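Nourseothricin acetyltransferase (Streptomyces noursei, PDB 5C82) probably acetylates the antibiotic nourseothricin with acetyl-CoA as donor, a GNAT-family reaction that would give resistance to the drug. Local coordinates at residues 22-26 and 91-95; 30-36 and 149-155; 103-108 and 138-144. The protein carries 1 engineered substitution. All coordinates share one frame; numbering follows the deposited sequence. Where two conformers were deposited one is given.

Interaction 1. Residues 22-26 and 91-95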
# COMPACT_ATOMS: atom_id res chain seq x y z
N ALA A 22 8.67 -2.69 -26.95
CA ALA A 22 8.17 -4.06 -26.83
C ALA A 22 7.46 -4.25 -25.48
O ALA A 22 6.40 -4.88 -25.44
CB ALA A 22 9.30 -5.06 -27.00
N ILE A 23 7.99 -3.66 -24.41
CA ILE A 23 7.42 -3.71 -23.05
C ILE A 23 6.01 -3.08 -23.05
O ILE A 23 5.05 -3.74 -22.61
CB ILE A 23 8.39 -3.10 -22.00
CG1 ILE A 23 9.62 -4.04 -21.82
CG2 ILE A 23 7.69 -2.85 -20.65
CD1 ILE A 23 10.83 -3.46 -21.09
N GLU A 24 5.90 -1.85 -23.61
CA GLU A 24 4.68 -1.06 -23.79
C GLU A 24 3.63 -1.84 -24.60
O GLU A 24 2.50 -1.97 -24.15
CB GLU A 24 5.01 0.27 -24.51
CG GLU A 24 5.07 1.49 -23.62
CD GLU A 24 5.74 2.72 -24.22
OE1 GLU A 24 5.44 3.06 -25.39
OE2 GLU A 24 6.55 3.36 -23.51
N ALA A 25 4.04 -2.36 -25.78
CA ALA A 25 3.20 -3.11 -26.72
C ALA A 25 2.70 -4.45 -26.24
O ALA A 25 1.73 -4.96 -26.80
CB ALA A 25 3.95 -3.30 -28.03
N LEU A 26 3.40 -5.08 -25.27
CA LEU A 26 3.03 -6.40 -24.78
C LEU A 26 1.61 -6.37 -24.21
O LEU A 26 1.24 -5.46 -23.46
CB LEU A 26 4.06 -6.95 -23.77
CG LEU A 26 3.86 -8.40 -23.28
CD1 LEU A 26 5.19 -9.11 -23.13
CD2 LEU A 26 3.10 -8.43 -21.97
N LEU A 91 9.00 -10.29 -27.44
CA LEU A 91 8.97 -10.22 -26.00
C LEU A 91 7.88 -11.15 -25.47
O LEU A 91 6.73 -11.03 -25.86
CB LEU A 91 8.78 -8.79 -25.53
CG LEU A 91 8.92 -8.56 -24.02
CD1 LEU A 91 10.32 -8.87 -23.53
CD2 LEU A 91 8.54 -7.18 -23.69
N ALA A 92 8.28 -12.12 -24.65
CA ALA A 92 7.36 -13.10 -24.08
C ALA A 92 6.84 -12.57 -22.76
O ALA A 92 5.72 -12.93 -22.35
CB ALA A 92 8.06 -14.43 -23.88
N GLY A 93 7.64 -11.73 -22.11
CA GLY A 93 7.26 -11.20 -20.82
C GLY A 93 8.31 -10.36 -20.14
O GLY A 93 9.47 -10.32 -20.58
N PHE A 94 7.89 -9.64 -19.08
CA PHE A 94 8.78 -8.79 -18.28
C PHE A 94 8.33 -8.74 -16.83
O PHE A 94 7.17 -9.02 -16.52
CB PHE A 94 8.90 -7.36 -18.89
CG PHE A 94 7.63 -6.54 -18.82
CD1 PHE A 94 6.69 -6.61 -19.84
CD2 PHE A 94 7.38 -5.71 -17.73
CE1 PHE A 94 5.50 -5.87 -19.77
CE2 PHE A 94 6.18 -4.98 -17.65
CZ PHE A 94 5.25 -5.06 -18.67
N VAL A 95 9.23 -8.32 -15.96
CA VAL A 95 8.94 -8.11 -14.53
C VAL A 95 9.72 -6.86 -14.10
O VAL A 95 10.90 -6.71 -14.43
CB VAL A 95 9.21 -9.36 -13.62
CG1 VAL A 95 10.69 -9.74 -13.56
CG2 VAL A 95 8.65 -9.15 -12.21

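Interaction 2. Residues 30-36 and 149-155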
# COMPACT_ATOMS: atom_id res chain seq x y z
N PHE A 30 -6.46 -10.06 -20.27
CA PHE A 30 -6.86 -11.43 -19.92
C PHE A 30 -8.39 -11.53 -19.89
O PHE A 30 -9.08 -10.53 -19.68
CB PHE A 30 -6.28 -11.84 -18.54
CG PHE A 30 -6.76 -11.01 -17.38
CD1 PHE A 30 -6.05 -9.88 -16.97
CD2 PHE A 30 -7.89 -11.37 -16.65
CE1 PHE A 30 -6.48 -9.12 -15.88
CE2 PHE A 30 -8.30 -10.62 -15.54
CZ PHE A 30 -7.62 -9.48 -15.20
N THR A 31 -8.89 -12.75 -20.05
CA THR A 31 -10.30 -13.12 -19.98
C THR A 31 -10.42 -14.13 -18.83
O THR A 31 -9.56 -15.01 -18.68
CB THR A 31 -10.79 -13.62 -21.34
OG1 THR A 31 -10.60 -12.59 -22.32
CG2 THR A 31 -12.25 -14.02 -21.33
N THR A 32 -11.43 -13.96 -17.99
CA THR A 32 -11.62 -14.85 -16.85
C THR A 32 -13.09 -15.20 -16.64
O THR A 32 -13.96 -14.36 -16.82
CB THR A 32 -10.93 -14.25 -15.58
OG1 THR A 32 -11.09 -15.15 -14.48
CG2 THR A 32 -11.43 -12.84 -15.23
N ASP A 33 -13.35 -16.47 -16.24
CA ASP A 33 -14.69 -17.01 -15.97
C ASP A 33 -15.05 -16.81 -14.49
O ASP A 33 -16.18 -17.11 -14.09
CB ASP A 33 -14.74 -18.52 -16.32
CG ASP A 33 -14.44 -18.86 -17.77
OD1 ASP A 33 -15.15 -18.35 -18.66
OD2 ASP A 33 -13.54 -19.69 -18.01
N THR A 34 -14.08 -16.34 -13.66
CA THR A 34 -14.28 -16.13 -12.21
C THR A 34 -13.57 -14.86 -11.76
O THR A 34 -12.71 -14.37 -12.47
CB THR A 34 -13.78 -17.33 -11.34
OG1 THR A 34 -12.37 -17.40 -11.40
CG2 THR A 34 -14.36 -18.68 -11.73
N VAL A 35 -13.94 -14.33 -10.57
CA VAL A 35 -13.33 -13.16 -9.93
C VAL A 35 -13.35 -13.42 -8.43
O VAL A 35 -14.15 -14.24 -7.97
CB VAL A 35 -13.98 -11.76 -10.26
CG1 VAL A 35 -13.93 -11.43 -11.76
CG2 VAL A 35 -15.42 -11.64 -9.72
N PHE A 36 -12.50 -12.74 -7.68
CA PHE A 36 -12.54 -12.85 -6.23
C PHE A 36 -13.32 -11.64 -5.78
O PHE A 36 -12.92 -10.49 -6.05
CB PHE A 36 -11.15 -12.92 -5.60
CG PHE A 36 -10.50 -14.29 -5.69
CD1 PHE A 36 -9.82 -14.67 -6.85
CD2 PHE A 36 -10.54 -15.18 -4.62
CE1 PHE A 36 -9.21 -15.93 -6.93
CE2 PHE A 36 -9.93 -16.43 -4.69
CZ PHE A 36 -9.25 -16.79 -5.85
N VAL A 149 -10.14 -8.99 -9.81
CA VAL A 149 -10.75 -9.59 -11.00
C VAL A 149 -9.78 -10.53 -11.73
O VAL A 149 -10.23 -11.37 -12.51
CB VAL A 149 -11.42 -8.58 -11.96
CG1 VAL A 149 -12.59 -7.87 -11.26
CG2 VAL A 149 -10.41 -7.59 -12.55
N ASN A 150 -8.45 -10.40 -11.44
CA ASN A 150 -7.44 -11.28 -12.04
C ASN A 150 -7.33 -12.64 -11.32
O ASN A 150 -6.26 -12.99 -10.83
CB ASN A 150 -6.07 -10.58 -12.20
CG ASN A 150 -5.22 -11.12 -13.33
OD1 ASN A 150 -5.42 -12.21 -13.85
ND2 ASN A 150 -4.22 -10.37 -13.77
N ALA A 151 -8.43 -13.43 -11.28
CA ALA A 151 -8.45 -14.78 -10.68
C ALA A 151 -7.29 -15.70 -11.21
O ALA A 151 -6.65 -16.35 -10.39
CB ALA A 151 -9.81 -15.45 -10.89
N PRO A 152 -6.96 -15.72 -12.53
CA PRO A 152 -5.82 -16.56 -12.99
C PRO A 152 -4.43 -16.17 -12.47
O PRO A 152 -3.61 -17.05 -12.27
CB PRO A 152 -5.89 -16.43 -14.52
CG PRO A 152 -7.34 -16.00 -14.82
CD PRO A 152 -7.61 -15.05 -13.68
N ALA A 153 -4.13 -14.87 -12.32
CA ALA A 153 -2.84 -14.44 -11.79
C ALA A 153 -2.81 -14.75 -10.32
O ALA A 153 -1.78 -15.21 -9.84
CB ALA A 153 -2.63 -12.95 -12.02
N ILE A 154 -3.96 -14.56 -9.62
CA ILE A 154 -4.09 -14.83 -8.18
C ILE A 154 -3.77 -16.30 -7.90
O ILE A 154 -2.93 -16.59 -7.05
CB ILE A 154 -5.46 -14.36 -7.59
CG1 ILE A 154 -5.55 -12.82 -7.59
CG2 ILE A 154 -5.66 -14.92 -6.17
CD1 ILE A 154 -6.98 -12.25 -7.60
N HIS A 155 -4.38 -17.20 -8.67
CA HIS A 155 -4.13 -18.64 -8.54
C HIS A 155 -2.69 -18.97 -8.93
O HIS A 155 -2.06 -19.74 -8.21
CB HIS A 155 -5.12 -19.44 -9.39
CG HIS A 155 -6.44 -19.67 -8.70
ND1 HIS A 155 -6.54 -20.51 -7.60
CD2 HIS A 155 -7.67 -19.22 -9.02
CE1 HIS A 155 -7.82 -20.52 -7.27
NE2 HIS A 155 -8.54 -19.77 -8.10

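Interaction 3. Residues 103-108 and 138-144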
# COMPACT_ATOMS: atom_id res chain seq x y z
N ASN A 103 11.85 -1.95 5.16
CA ASN A 103 11.15 -3.18 5.53
C ASN A 103 11.67 -4.37 4.74
O ASN A 103 11.05 -5.44 4.77
CB ASN A 103 9.63 -3.03 5.43
CG ASN A 103 9.12 -2.72 4.05
OD1 ASN A 103 9.87 -2.36 3.14
ND2 ASN A 103 7.80 -2.78 3.89
N ARG A 104 12.83 -4.18 4.05
CA ARG A 104 13.53 -5.20 3.26
C ARG A 104 12.54 -5.90 2.32
O ARG A 104 12.46 -7.12 2.25
CB ARG A 104 14.25 -6.21 4.18
CG ARG A 104 15.22 -5.58 5.19
CD ARG A 104 15.52 -6.55 6.32
NE ARG A 104 16.25 -7.75 5.87
CZ ARG A 104 15.93 -9.00 6.19
NH1 ARG A 104 14.87 -9.24 6.96
NH2 ARG A 104 16.65 -10.02 5.74
N ARG A 105 11.75 -5.08 1.64
CA ARG A 105 10.73 -5.59 0.76
C ARG A 105 11.11 -5.38 -0.69
O ARG A 105 11.40 -4.27 -1.11
CB ARG A 105 9.37 -4.90 1.07
CG ARG A 105 8.28 -5.10 0.01
CD ARG A 105 7.02 -4.33 0.33
NE ARG A 105 6.26 -4.98 1.41
CZ ARG A 105 5.03 -4.63 1.78
NH1 ARG A 105 4.39 -3.65 1.14
NH2 ARG A 105 4.40 -5.29 2.73
N LEU A 106 11.03 -6.45 -1.46
CA LEU A 106 11.19 -6.36 -2.89
C LEU A 106 9.75 -6.34 -3.44
O LEU A 106 9.00 -7.30 -3.29
CB LEU A 106 12.00 -7.55 -3.42
CG LEU A 106 12.61 -7.49 -4.83
CD1 LEU A 106 11.74 -8.11 -5.86
CD2 LEU A 106 13.22 -6.14 -5.18
N THR A 107 9.36 -5.22 -4.00
CA THR A 107 8.04 -5.02 -4.60
C THR A 107 8.09 -5.44 -6.06
O THR A 107 8.96 -5.01 -6.81
CB THR A 107 7.58 -3.55 -4.39
OG1 THR A 107 7.28 -3.39 -3.01
CG2 THR A 107 6.35 -3.16 -5.24
N VAL A 108 7.15 -6.27 -6.46
CA VAL A 108 7.02 -6.67 -7.86
C VAL A 108 6.04 -5.63 -8.38
O VAL A 108 4.83 -5.73 -8.11
CB VAL A 108 6.50 -8.14 -8.02
CG1 VAL A 108 6.35 -8.50 -9.49
CG2 VAL A 108 7.42 -9.14 -7.30
N GLY A 138 19.28 -8.61 0.08
CA GLY A 138 19.05 -9.04 1.45
C GLY A 138 17.61 -8.83 1.89
O GLY A 138 17.35 -8.58 3.07
N ALA A 139 16.64 -8.96 0.94
CA ALA A 139 15.21 -8.82 1.21
C ALA A 139 14.71 -9.90 2.16
O ALA A 139 15.21 -11.02 2.15
CB ALA A 139 14.42 -8.85 -0.09
N GLY A 140 13.74 -9.56 3.00
CA GLY A 140 13.11 -10.52 3.90
C GLY A 140 11.88 -11.12 3.24
O GLY A 140 11.45 -12.23 3.61
N HIS A 141 11.29 -10.39 2.25
CA HIS A 141 10.11 -10.86 1.52
C HIS A 141 9.90 -10.19 0.15
O HIS A 141 10.45 -9.12 -0.15
CB HIS A 141 8.82 -10.75 2.39
CG HIS A 141 8.30 -9.36 2.60
ND1 HIS A 141 8.81 -8.53 3.58
CD2 HIS A 141 7.31 -8.70 1.94
CE1 HIS A 141 8.12 -7.40 3.50
NE2 HIS A 141 7.21 -7.45 2.52
N LEU A 142 9.09 -10.84 -0.68
CA LEU A 142 8.66 -10.35 -1.99
C LEU A 142 7.21 -9.97 -1.83
O LEU A 142 6.49 -10.58 -1.04
CB LEU A 142 8.81 -11.42 -3.07
CG LEU A 142 10.21 -11.54 -3.69
CD1 LEU A 142 11.05 -12.48 -2.87
CD2 LEU A 142 10.11 -12.05 -5.14
N TRP A 143 6.80 -8.94 -2.52
CA TRP A 143 5.45 -8.43 -2.36
C TRP A 143 4.86 -8.06 -3.70
O TRP A 143 5.58 -7.56 -4.56
CB TRP A 143 5.49 -7.19 -1.43
CG TRP A 143 4.17 -6.54 -1.14
CD1 TRP A 143 3.35 -6.78 -0.08
CD2 TRP A 143 3.54 -5.49 -1.91
NE1 TRP A 143 2.26 -5.93 -0.12
CE2 TRP A 143 2.34 -5.15 -1.24
CE3 TRP A 143 3.84 -4.85 -3.12
CZ2 TRP A 143 1.49 -4.13 -1.70
CZ3 TRP A 143 2.99 -3.85 -3.59
CH2 TRP A 143 1.85 -3.48 -2.86
N LEU A 144 3.54 -8.23 -3.86
CA LEU A 144 2.90 -7.78 -5.10
C LEU A 144 1.47 -7.35 -4.86
O LEU A 144 0.84 -7.71 -3.86
CB LEU A 144 3.00 -8.83 -6.24
CG LEU A 144 2.30 -10.19 -6.03
CD1 LEU A 144 0.79 -10.11 -6.44
CD2 LEU A 144 3.00 -11.28 -6.80
O HOH W 1 11.12 -8.12 5.32

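Interaction 1. Residues 22-26 and 91-95
The F94 ring carries the CG2 methyl of I23 over the centre of one face. The carbon sits 3.7 Å from the F94 ring centroid and 7° off the ring normal, a clear CH-pi contact. L26 CD2 reaches the same ring obliquely, 4.1 Å from F94 CE1. That ring carbon also lies 3.6 Å from the backbone oxygen I23 O. This is the packing of helix 20-25 against strand 91-100 in the central mixed sheet of a GNAT fold.

The contact is apolar, and no hydrogen bond joins the two segments. I23 uses both of its branches. CG2 is anti to the backbone N and goes to F94, while CG1 (chi1 -70°) lies beside the N and meets L91 CD2 at 3.8 Å. The same L91 methyl touches the helix backbone, 3.6 Å from A22 C. A22 CB adds a side-chain contact with L91 CD2 at 4.0 Å.

A classic beta bulge explains how L91 and F94 can serve the same helix. A92 and G93 both face A84 on strand 79-85. The extra residue breaks the usual alternation, and L91 and F94 both point toward the helix. The A92 side chain points away from it.

L26 closes the contact at the end of the helix, where the backbone leaves helical angles. Its N still makes a weak bond to A22 O. Its CB points toward the strand, and its side chain runs alongside that of F94 with the reverse heading. V83 of strand 79-85 also touches I23 and L91, and E112 of strand 105-113 touches L26. L26 CD1 ends over the start of the bulge, 3.9 Å from L91 CG and 3.7 Å from G93 N.

Interaction 2. Residues 30-36 and 149-155
F30 and N150 meet through two different first torsions. F30 holds CG between its backbone N and carbonyl carbon (chi1 62°). N150, the N-cap of helix 151-158 in this GNAT fold, swings CG away from its N and beside its carbonyl carbon (chi1 -153°). The amide then stacks on one face of the phenyl ring, with the planes 9° apart. N150 OD1 lies over the ring centre, and ND2 is 3.3 Å from F30 CE1.

The capped helix follows strand 141-147. N150 OD1 accepts a weak bond from A153 N at 3.3 Å. The nearest atoms of the N150 side chain and a bound tartrate are about 4 Å apart; the tartrate is probably from the crystallisation liquor.

The chain turns a corner at D33, so strands 30-32 and 34-40 both reach the helix start. T32 OG1 donates to T34 O at 2.7 Å, in the carbonyl plane and on a lone pair, a bond that spans the corner. A151 CB packs 3.3 Å from T34 OG1, whose hydrogen-bond partner is E49. V35 CG1 rests on V149 CB at 3.8 Å.

F36 borders the first turn of the helix. A151 CA lies at its ring edge, and I154 CG2 approaches F36 CE1 obliquely at 3.8 Å. H155 NE2, hydrogen-bonded to E49 OE1, sits at the F36 edge, 3.8 Å from CZ.

Interaction 3. Residues 103-108 and 138-144
R105 CB starts its path 3.6 Å from H141 NE2, on a strand parallel to that of H141. Strands 105-113 and 141-147 are joined through helix 122-137 in the beta-alpha-beta crossover of the GNAT fold. R105 CG and CD pass along W143 CB. The chain then bends at chi3 (-75°), which lays the guanidinium over the indole. NE donates to H141 NE2 at 2.9 Å and 165°. The bond lies in the guanidinium plane but is tilted from the imidazole plane. CZ stands 3.5 Å from the centroid of the W143 five-membered ring. The planes are only 11° apart, so the contact is both a stack and a cation-pi interaction. N103 ND2, hydrogen-bonded to L171 O of the second subunit, lies over the other guanidinium face, near its rim. At the tip, NH2 makes a salt bridge to D168 of the second subunit.

L106 N donates to H141 O, W143 N to L106 O, and V108 N to W143 O at 2.8 Å. L106 and L142 lie on the other sheet face, where they touch helix 122-137.

Strand 105-113 begins at a G1 beta bulge, where R104 and R105 both face S100. R104 O takes the G140 N-H at 2.9 Å, on a lone pair. A water bridges N103 O and H141 ND1. At the edge of the indole's six-membered ring, T107 CG2 meets W143 CE3 at 3.7 Å.

How the interactions relate
Interactions 1 and 3 belong to one sheet. Their strands, 91-100 and 105-113, are neighbours, and V95 CG2 packs on V108 CG1 at 3.6 Å. Interaction 3 is a buried contact between two strands, while interactions 1 and 2 are partly buried. Interaction 1 sets a short helix on the sheet by apolar packing alone. Interaction 2 brings the smaller antiparallel sheet to the start of helix 151-158 and mixes ring and amide stacking with polar side chains. Interaction 3 rests on backbone bonds and an arginine held between residues of both segments. It alone reaches the second subunit. Interactions 2 and 3 are linked in sequence, since strand 141-147 leads into helix 151-158.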